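Local coordinates for protein trichothecene 3-O-acetyltransferase (Gibberella zeae, PDB 2RKV) that probably transfers an acetyl group from acetyl-coenzyme A to the C3 hydroxyl of trichothecene mycotoxins such as T-2 toxin, as a member of the BAHD acyltransferase superfamily, at residues L16-Q22 with V152-G157; A52-V56 with M188-R192; V383-D387 with P397-R401. One frame throughout, in Å; residues are numbered along the deposited sequence. Where two conformers were deposited one is given.

Interaction 1: L16-Q22 with V152-G157; sequences LLSIYTQ and VNGQHG. With ZBA (12,13-Epoxytrichothec-9-ene-3,4,8,15-tetrol-4,15-diacetate-8-isovalerate), chain D.
T21 and G154 form the hydrogen-bonded pair of an antiparallel strand pairing that ends just before H156, the histidine opening the HXXXD motif of BAHD acyltransferases, where it is held to act as general base. T21 N gives to G154 O (3.0 Å) and G154 N returns to T21 O; beyond the strand ends, H156 N-H points almost straight at I19 O (168° at the hydrogen), fixing the backbone from which the imidazole projects.

The non-hydrogen-bonded pairs pack through side chains. Q155 CA sits over a face of the Y20 ring, 4.0 Å from its centroid, and Y20 OH goes on to P135 O. Beside Q22, which binds R402 and R119, N153 OD1 is buried against Q22 CG at 3.4 Å with no hydrogen-bonding partner, while N153 ND2 binds R119 O.

A leucine covers one face of the imidazole: L16, with CG anti to its carbonyl carbon (chi1 -62°), lays CD2 almost on the normal of the H156 ring, 3.6 Å from that ring's centroid. T21 OG1 approaches CD2 of H156 obliquely. I19 CD1 and L16 CD2 also line the T-2 toxin pocket. In the plane of the ring, H156 NE2 meets toxin O16, the 3-hydroxyl that the enzyme acetylates, at 2.7 Å in a nearly straight hydrogen bond.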
loop_
_atom_site.group_PDB
_atom_site.type_symbol
_atom_site.label_atom_id
_atom_site.label_comp_id
_atom_site.label_asym_id
_atom_site.label_seq_id
_atom_site.Cartn_x
_atom_site.Cartn_y
_atom_site.Cartn_z
ATOM N N LEU A 16 0.753 3.406 -11.525
ATOM C CA LEU A 16 1.695 3.616 -10.428
ATOM C C LEU A 16 2.426 4.949 -10.557
ATOM O O LEU A 16 2.737 5.597 -9.551
ATOM C CB LEU A 16 2.692 2.460 -10.359
ATOM C CG LEU A 16 2.086 1.083 -10.092
ATOM C CD1 LEU A 16 3.194 0.070 -9.893
ATOM C CD2 LEU A 16 1.155 1.096 -8.884
ATOM N N LEU A 17 2.673 5.364 -11.795
ATOM C CA LEU A 17 3.394 6.612 -12.065
ATOM C C LEU A 17 2.652 7.894 -11.679
ATOM O O LEU A 17 3.268 8.963 -11.608
ATOM C CB LEU A 17 3.864 6.672 -13.527
ATOM C CG LEU A 17 5.071 5.804 -13.909
ATOM C CD1 LEU A 17 5.340 5.897 -15.396
ATOM C CD2 LEU A 17 6.304 6.227 -13.119
ATOM N N SER A 18 1.348 7.794 -11.407
ATOM C CA SER A 18 0.535 8.973 -11.059
ATOM C C SER A 18 0.098 9.030 -9.581
ATOM O O SER A 18 -0.586 9.978 -9.157
ATOM C CB SER A 18 -0.702 9.038 -11.966
ATOM O OG SER A 18 -1.499 7.875 -11.815
ATOM N N ILE A 19 0.512 8.033 -8.805
ATOM C CA ILE A 19 0.014 7.820 -7.446
ATOM C C ILE A 19 1.116 8.015 -6.405
ATOM O O ILE A 19 2.271 7.670 -6.653
ATOM C CB ILE A 19 -0.564 6.385 -7.301
ATOM C CG1 ILE A 19 -1.871 6.245 -8.094
ATOM C CG2 ILE A 19 -0.788 6.013 -5.835
ATOM C CD1 ILE A 19 -2.370 4.799 -8.188
ATOM N N TYR A 20 0.736 8.566 -5.254
ATOM C CA TYR A 20 1.573 8.559 -4.058
ATOM C C TYR A 20 0.966 7.696 -2.958
ATOM O O TYR A 20 -0.215 7.851 -2.611
ATOM C CB TYR A 20 1.796 9.979 -3.538
ATOM C CG TYR A 20 2.901 10.696 -4.268
ATOM C CD1 TYR A 20 2.663 11.339 -5.481
ATOM C CD2 TYR A 20 4.199 10.706 -3.753
ATOM C CE1 TYR A 20 3.695 11.993 -6.163
ATOM C CE2 TYR A 20 5.236 11.361 -4.422
ATOM C CZ TYR A 20 4.980 11.990 -5.623
ATOM O OH TYR A 20 6.009 12.628 -6.279
ATOM N N THR A 21 1.776 6.787 -2.412
ATOM C CA THR A 21 1.384 5.995 -1.244
ATOM C C THR A 21 1.669 6.782 0.029
ATOM O O THR A 21 2.808 7.206 0.246
ATOM C CB THR A 21 2.161 4.664 -1.167
ATOM O OG1 THR A 21 1.956 3.919 -2.376
ATOM C CG2 THR A 21 1.706 3.835 0.045
ATOM N N GLN A 22 0.646 6.964 0.867
ATOM C CA GLN A 22 0.792 7.694 2.131
ATOM C C GLN A 22 0.675 6.764 3.330
ATOM O O GLN A 22 -0.105 5.816 3.320
ATOM C CB GLN A 22 -0.283 8.779 2.277
ATOM C CG GLN A 22 -0.447 9.700 1.075
ATOM C CD GLN A 22 -1.802 10.374 1.065
ATOM O OE1 GLN A 22 -2.793 9.804 1.540
ATOM N NE2 GLN A 22 -1.864 11.582 0.513
ATOM N N VAL A 152 4.457 10.069 5.559
ATOM C CA VAL A 152 5.421 9.851 4.488
ATOM C C VAL A 152 4.681 9.486 3.210
ATOM O O VAL A 152 3.863 8.561 3.217
ATOM C CB VAL A 152 6.407 8.711 4.830
ATOM C CG1 VAL A 152 7.459 8.581 3.747
ATOM C CG2 VAL A 152 7.060 8.932 6.209
ATOM N N ASN A 153 4.973 10.224 2.135
ATOM C CA ASN A 153 4.490 9.946 0.779
ATOM C C ASN A 153 5.615 9.348 -0.038
ATOM O O ASN A 153 6.730 9.868 -0.020
ATOM C CB ASN A 153 4.084 11.243 0.072
ATOM C CG ASN A 153 2.713 11.734 0.479
ATOM O OD1 ASN A 153 2.312 11.614 1.631
ATOM N ND2 ASN A 153 1.981 12.280 -0.484
ATOM N N GLY A 154 5.326 8.268 -0.761
ATOM C CA GLY A 154 6.292 7.695 -1.704
ATOM C C GLY A 154 5.701 7.628 -3.101
ATOM O O GLY A 154 4.573 7.163 -3.276
ATOM N N GLN A 155 6.467 8.072 -4.097
ATOM C CA GLN A 155 6.033 8.005 -5.494
ATOM C C GLN A 155 5.915 6.534 -5.879
ATOM O O GLN A 155 6.906 5.805 -5.822
ATOM C CB GLN A 155 7.041 8.711 -6.404
ATOM C CG GLN A 155 6.404 9.347 -7.639
ATOM C CD GLN A 155 5.655 8.333 -8.465
ATOM O OE1 GLN A 155 4.425 8.404 -8.600
ATOM N NE2 GLN A 155 6.374 7.360 -8.983
ATOM N N HIS A 156 4.736 6.069 -6.271
ATOM C CA HIS A 156 4.529 4.644 -6.435
ATOM C C HIS A 156 5.282 3.956 -7.569
ATOM O O HIS A 156 5.443 2.798 -7.512
ATOM C CB HIS A 156 3.012 4.296 -6.533
ATOM C CG HIS A 156 2.626 2.945 -5.998
ATOM N ND1 HIS A 156 3.387 1.812 -6.130
ATOM C CD2 HIS A 156 1.537 2.565 -5.307
ATOM C CE1 HIS A 156 2.775 0.790 -5.566
ATOM N NE2 HIS A 156 1.640 1.222 -5.070
ATOM N N GLY A 157 5.642 4.701 -8.595
ATOM C CA GLY A 157 6.524 4.144 -9.635
ATOM C C GLY A 157 7.906 3.835 -9.064
ATOM O O GLY A 157 8.580 2.897 -9.499
HETATM O O18 ZBA D . -7.022 1.824 -7.804
HETATM C C44 ZBA D . -6.153 2.537 -8.103
HETATM C C45 ZBA D . -6.121 3.436 -9.286
HETATM C C46 ZBA D . -6.341 4.827 -8.911
HETATM C C48 ZBA D . -7.615 4.980 -8.257
HETATM C C47 ZBA D . -6.440 5.833 -10.017
HETATM O O17 ZBA D . -5.055 2.644 -7.347
HETATM C C31 ZBA D . -4.978 2.033 -6.050
HETATM C C30 ZBA D . -4.549 0.606 -6.127
HETATM C C32 ZBA D . -4.089 2.911 -5.252
HETATM C C39 ZBA D . -4.616 4.315 -5.059
HETATM C C33 ZBA D . -2.946 2.498 -4.802
HETATM C C34 ZBA D . -2.411 1.130 -4.993
HETATM O O10 ZBA D . -2.728 0.442 -3.767
HETATM C C29 ZBA D . -3.041 0.360 -6.170
HETATM C C38 ZBA D . -2.469 0.920 -7.467
HETATM O O12 ZBA D . -3.388 0.740 -8.533
HETATM C C40 ZBA D . -2.981 0.433 -9.753
HETATM C C41 ZBA D . -4.164 0.328 -10.687
HETATM O O13 ZBA D . -1.913 0.242 -10.092
HETATM C C28 ZBA D . -2.679 -1.179 -6.037
HETATM C C37 ZBA D . -3.118 -2.033 -7.243
HETATM C C35 ZBA D . -3.269 -1.655 -4.715
HETATM C C25 ZBA D . -2.441 -0.924 -3.723
HETATM C C36 ZBA D . -4.474 -2.396 -4.472
HETATM O O11 ZBA D . -3.247 -3.080 -4.556
HETATM C C27 ZBA D . -1.159 -1.339 -5.701
HETATM C C26 ZBA D . -1.056 -1.243 -4.190
HETATM O O16 ZBA D . -0.113 -0.302 -3.761
HETATM O O14 ZBA D . -0.819 -2.677 -6.077
HETATM C C42 ZBA D . 0.382 -3.112 -6.440
HETATM O O15 ZBA D . 0.589 -4.244 -6.738
HETATM C C43 ZBA D . 1.367 -2.065 -6.365
#

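Interaction 2: A52-V56 with M188-R192; sequences AVPWV and MNLDR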
loop_
_atom_site.group_PDB
_atom_site.type_symbol
_atom_site.label_atom_id
_atom_site.label_comp_id
_atom_site.label_asym_id
_atom_site.label_seq_id
_atom_site.Cartn_x
_atom_site.Cartn_y
_atom_site.Cartn_z
ATOM N N ALA A 52 24.268 9.973 2.334
ATOM C CA ALA A 52 24.570 8.550 2.167
ATOM C C ALA A 52 23.999 7.959 0.867
ATOM O O ALA A 52 24.677 7.192 0.178
ATOM C CB ALA A 52 24.074 7.763 3.378
ATOM N N VAL A 53 22.751 8.312 0.555
ATOM C CA VAL A 53 22.032 7.785 -0.609
ATOM C C VAL A 53 21.358 8.950 -1.329
ATOM O O VAL A 53 20.167 9.224 -1.120
ATOM C CB VAL A 53 21.000 6.700 -0.191
ATOM C CG1 VAL A 53 20.339 6.065 -1.414
ATOM C CG2 VAL A 53 21.679 5.615 0.668
ATOM N N PRO A 54 22.133 9.686 -2.150
ATOM C CA PRO A 54 21.635 10.893 -2.816
ATOM C C PRO A 54 20.294 10.752 -3.552
ATOM O O PRO A 54 19.504 11.704 -3.550
ATOM C CB PRO A 54 22.780 11.267 -3.763
ATOM C CG PRO A 54 24.012 10.791 -3.009
ATOM C CD PRO A 54 23.568 9.466 -2.426
ATOM N N TRP A 55 20.011 9.588 -4.141
ATOM C CA TRP A 55 18.805 9.478 -4.966
ATOM C C TRP A 55 17.498 9.643 -4.193
ATOM O O TRP A 55 16.472 9.962 -4.797
ATOM C CB TRP A 55 18.795 8.217 -5.845
ATOM C CG TRP A 55 18.717 6.909 -5.106
ATOM C CD1 TRP A 55 19.733 6.009 -4.907
ATOM C CD2 TRP A 55 17.543 6.326 -4.515
ATOM N NE1 TRP A 55 19.264 4.909 -4.215
ATOM C CE2 TRP A 55 17.929 5.083 -3.954
ATOM C CE3 TRP A 55 16.204 6.739 -4.393
ATOM C CZ2 TRP A 55 17.022 4.248 -3.280
ATOM C CZ3 TRP A 55 15.302 5.909 -3.722
ATOM C CH2 TRP A 55 15.721 4.679 -3.170
ATOM N N VAL A 56 17.525 9.452 -2.870
ATOM C CA VAL A 56 16.284 9.611 -2.085
ATOM C C VAL A 56 15.738 11.052 -2.156
ATOM O O VAL A 56 14.550 11.281 -1.940
ATOM C CB VAL A 56 16.418 9.145 -0.596
ATOM C CG1 VAL A 56 16.852 7.675 -0.526
ATOM C CG2 VAL A 56 17.383 10.047 0.202
ATOM N N MET A 188 19.952 -0.719 -1.383
ATOM C CA MET A 188 19.527 0.631 -1.766
ATOM C C MET A 188 20.077 1.079 -3.123
ATOM O O MET A 188 19.646 2.101 -3.668
ATOM C CB MET A 188 19.951 1.639 -0.690
ATOM C CG MET A 188 19.132 1.577 0.582
ATOM S SD MET A 188 17.408 2.079 0.341
ATOM C CE MET A 188 17.524 3.854 0.342
ATOM N N ASN A 189 21.017 0.306 -3.672
ATOM C CA ASN A 189 21.715 0.709 -4.884
ATOM C C ASN A 189 21.728 -0.348 -5.989
ATOM O O ASN A 189 22.392 -0.179 -7.020
ATOM C CB ASN A 189 23.125 1.195 -4.530
ATOM C CG ASN A 189 23.096 2.515 -3.780
ATOM O OD1 ASN A 189 23.386 2.572 -2.575
ATOM N ND2 ASN A 189 22.696 3.576 -4.476
ATOM N N LEU A 190 20.961 -1.422 -5.799
ATOM C CA LEU A 190 20.794 -2.405 -6.864
ATOM C C LEU A 190 20.230 -1.737 -8.113
ATOM O O LEU A 190 19.335 -0.890 -8.028
ATOM C CB LEU A 190 19.864 -3.538 -6.423
ATOM C CG LEU A 190 20.348 -4.443 -5.286
ATOM C CD1 LEU A 190 19.212 -5.358 -4.867
ATOM C CD2 LEU A 190 21.581 -5.252 -5.699
ATOM N N ASP A 191 20.755 -2.117 -9.272
ATOM C CA ASP A 191 20.196 -1.651 -10.533
ATOM C C ASP A 191 18.766 -2.179 -10.671
ATOM O O ASP A 191 18.501 -3.362 -10.422
ATOM C CB ASP A 191 21.052 -2.108 -11.708
ATOM C CG ASP A 191 20.798 -1.295 -12.965
ATOM O OD1 ASP A 191 20.550 -0.071 -12.865
ATOM O OD2 ASP A 191 20.846 -1.887 -14.056
ATOM N N ARG A 192 17.853 -1.299 -11.065
ATOM C CA ARG A 192 16.431 -1.648 -11.104
ATOM C C ARG A 192 16.020 -2.239 -12.442
ATOM O O ARG A 192 15.205 -3.149 -12.478
ATOM C CB ARG A 192 15.550 -0.432 -10.816
ATOM C CG ARG A 192 15.982 0.365 -9.602
ATOM C CD ARG A 192 14.881 1.298 -9.146
ATOM N NE ARG A 192 15.255 1.985 -7.914
ATOM C CZ ARG A 192 14.390 2.623 -7.130
ATOM N NH1 ARG A 192 13.099 2.675 -7.462
ATOM N NH2 ARG A 192 14.814 3.212 -6.017
#
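W55 drives its indole against M188 and R192, combining a Met-aromatic contact with a cation-pi contact where a 3-10 turn after helix 35-52 meets the loop after helix 182-187. The indole is a flat blade with something on each side. V53 CG1 and V56 CG1, from its own segment, lie over one face near the rim. The other face takes R192, whose guanidinium stands edge-on, its plane 89° from the ring, and lowers NH2 to 3.3 Å from W55 CH2. R192 CZ lies over the face, 4.9 Å from the centroid of the six-membered ring of W55. NH1 of the same group binds A158 O, which holds the guanidinium from its far end.

M188 supplies the main bump. Its chain bends at both chi2 and chi3 (-66° and -80°), folding the methyl back into the hollow between the two valines and the indole: CE is 3.7 Å from W55 CZ2, and 4.0 Å from V53 CG1 and from V56 CG1 alike. The sulfur stays oblique to the ring, 5.5 Å from its centroid. F49 and P306 add to the wall around M188. The indole edge is secured by one polar bond, W55 NE1 giving its hydrogen to M188 O at 2.9 Å.

Interaction 3: V383-D387 with P397-R401; sequences VGLWD and PETVR
W386 and P397 bring the two backbones within 5.8 Å, CA to CA, where a short 3-10 turn, closed by D387 N to G384 O, lies against segment 397-401. No hydrogen bond crosses between the segments; side chains packing on each other and on backbone atoms make the contact.

The W386 indole dominates. Its CG lies anti to the carbonyl carbon (chi1 -76°), which sends the indole across the strand, its side chain running opposite to that of V400. V400 CG2 sits squarely over the five-membered ring, 3.7 Å from its centroid and 7° off the normal, a CH-pi contact. Farther out, the six-membered ring lies over the backbone of 398-400: W386 CH2 is 3.4 Å from T399 CA, and E398 O meets the ring edge at CZ3. V400 N, with no hydrogen-bonding partner, is buried under this ring, 3.8 Å from W386 CZ2. The indole NE1 bonds to P416 O, fixing the ring's rotation.

The two branches of V400 divide the work, for CG1 turns to L385 instead, 4.0 Å from L385 CB. P397 fits its ring against the turn, CD 3.4 Å from W386 O and CG near L385 O.

Strand 399-401 is an outermost strand of the five-stranded mixed sheet, paired with strand 20-28 through L26 and S24. L385 fills the interval between that strand, at I23, and helix 161-176, at D165 and I168, while K418 and P419 touch W386.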
loop_
_atom_site.group_PDB
_atom_site.type_symbol
_atom_site.label_atom_id
_atom_site.label_comp_id
_atom_site.label_asym_id
_atom_site.label_seq_id
_atom_site.Cartn_x
_atom_site.Cartn_y
_atom_site.Cartn_z
ATOM N N VAL A 383 4.911 -5.033 7.223
ATOM C CA VAL A 383 5.942 -3.982 7.188
ATOM C C VAL A 383 6.294 -3.519 8.603
ATOM O O VAL A 383 5.530 -3.744 9.553
ATOM C CB VAL A 383 5.614 -2.814 6.214
ATOM C CG1 VAL A 383 5.369 -3.353 4.804
ATOM C CG2 VAL A 383 4.449 -1.986 6.691
ATOM N N GLY A 384 7.453 -2.882 8.733
ATOM C CA GLY A 384 8.084 -2.707 10.045
ATOM C C GLY A 384 7.868 -1.391 10.768
ATOM O O GLY A 384 8.554 -1.118 11.754
ATOM N N LEU A 385 6.896 -0.602 10.302
ATOM C CA LEU A 385 6.710 0.793 10.732
ATOM C C LEU A 385 6.485 1.012 12.226
ATOM O O LEU A 385 6.860 2.061 12.760
ATOM C CB LEU A 385 5.595 1.456 9.916
ATOM C CG LEU A 385 5.947 1.705 8.449
ATOM C CD1 LEU A 385 4.683 1.924 7.625
ATOM C CD2 LEU A 385 6.915 2.888 8.308
ATOM N N TRP A 386 5.869 0.036 12.902
ATOM C CA TRP A 386 5.638 0.134 14.351
ATOM C C TRP A 386 6.926 0.177 15.194
ATOM O O TRP A 386 6.882 0.498 16.395
ATOM C CB TRP A 386 4.769 -1.024 14.841
ATOM C CG TRP A 386 3.316 -0.920 14.527
ATOM C CD1 TRP A 386 2.676 -1.420 13.427
ATOM C CD2 TRP A 386 2.303 -0.318 15.346
ATOM N NE1 TRP A 386 1.327 -1.151 13.503
ATOM C CE2 TRP A 386 1.071 -0.476 14.668
ATOM C CE3 TRP A 386 2.318 0.350 16.583
ATOM C CZ2 TRP A 386 -0.140 -0.003 15.189
ATOM C CZ3 TRP A 386 1.112 0.817 17.105
ATOM C CH2 TRP A 386 -0.097 0.643 16.406
ATOM N N ASP A 387 8.062 -0.138 14.573
ATOM C CA ASP A 387 9.312 -0.238 15.320
ATOM C C ASP A 387 10.186 1.018 15.281
ATOM O O ASP A 387 11.202 1.081 15.981
ATOM C CB ASP A 387 10.126 -1.438 14.838
ATOM C CG ASP A 387 11.093 -1.938 15.886
ATOM O OD1 ASP A 387 10.695 -2.051 17.066
ATOM O OD2 ASP A 387 12.251 -2.218 15.522
ATOM N N PRO A 397 5.568 4.409 17.645
ATOM C CA PRO A 397 4.258 4.922 17.243
ATOM C C PRO A 397 3.136 4.374 18.113
ATOM O O PRO A 397 3.155 3.193 18.480
ATOM C CB PRO A 397 4.096 4.378 15.820
ATOM C CG PRO A 397 5.491 4.297 15.303
ATOM C CD PRO A 397 6.282 3.803 16.499
ATOM N N GLU A 398 2.184 5.242 18.445
ATOM C CA GLU A 398 0.975 4.849 19.157
ATOM C C GLU A 398 -0.001 4.164 18.201
ATOM O O GLU A 398 -0.743 3.249 18.596
ATOM C CB GLU A 398 0.344 6.082 19.813
ATOM C CG GLU A 398 -0.962 5.822 20.516
ATOM C CD GLU A 398 -1.355 6.963 21.440
ATOM O OE1 GLU A 398 -0.465 7.537 22.103
ATOM O OE2 GLU A 398 -2.558 7.278 21.502
ATOM N N THR A 399 0.009 4.619 16.947
ATOM C CA THR A 399 -0.697 3.955 15.857
ATOM C C THR A 399 -0.015 4.246 14.519
ATOM O O THR A 399 0.777 5.188 14.401
ATOM C CB THR A 399 -2.212 4.322 15.787
ATOM O OG1 THR A 399 -2.896 3.377 14.945
ATOM C CG2 THR A 399 -2.432 5.747 15.233
ATOM N N VAL A 400 -0.338 3.422 13.523
ATOM C CA VAL A 400 0.188 3.556 12.168
ATOM C C VAL A 400 -1.002 3.391 11.236
ATOM O O VAL A 400 -1.556 2.297 11.121
ATOM C CB VAL A 400 1.246 2.474 11.855
ATOM C CG1 VAL A 400 1.771 2.635 10.436
ATOM C CG2 VAL A 400 2.387 2.518 12.885
ATOM N N ARG A 401 -1.415 4.482 10.603
ATOM C CA ARG A 401 -2.652 4.511 9.820
ATOM C C ARG A 401 -2.473 5.181 8.464
ATOM O O ARG A 401 -1.715 6.151 8.328
ATOM C CB ARG A 401 -3.762 5.261 10.580
ATOM C CG ARG A 401 -4.081 4.750 11.985
ATOM C CD ARG A 401 -4.678 3.337 11.968
ATOM N NE ARG A 401 -5.818 3.241 12.880
ATOM C CZ ARG A 401 -6.117 2.181 13.629
ATOM N NH1 ARG A 401 -5.341 1.099 13.634
ATOM N NH2 ARG A 401 -7.200 2.215 14.401
#

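Along the chain, interactions 1 and 2 interlock: 16-22, 52-56, 152-157 and 188-192 alternate, and interaction 3 closes later, within a short span. The centres of interactions 1 and 2 lie about 17 Å apart, those of 1 and 3 about 19 Å, and those of 2 and 3 about 24 Å. Interactions 1 and 3 share the five-stranded mixed sheet, in which strand 20-28 neighbours strand 399-401, and both touch helix 161-176, V152 and L385 meeting I168. Interactions 1 and 2 both pack on the small three-stranded sheet, and R192 bonds A158, directly after G157. Of the three, only interaction 1 reaches the toxin; interactions 2 and 3 are structural packing on neighbouring parts of the fold.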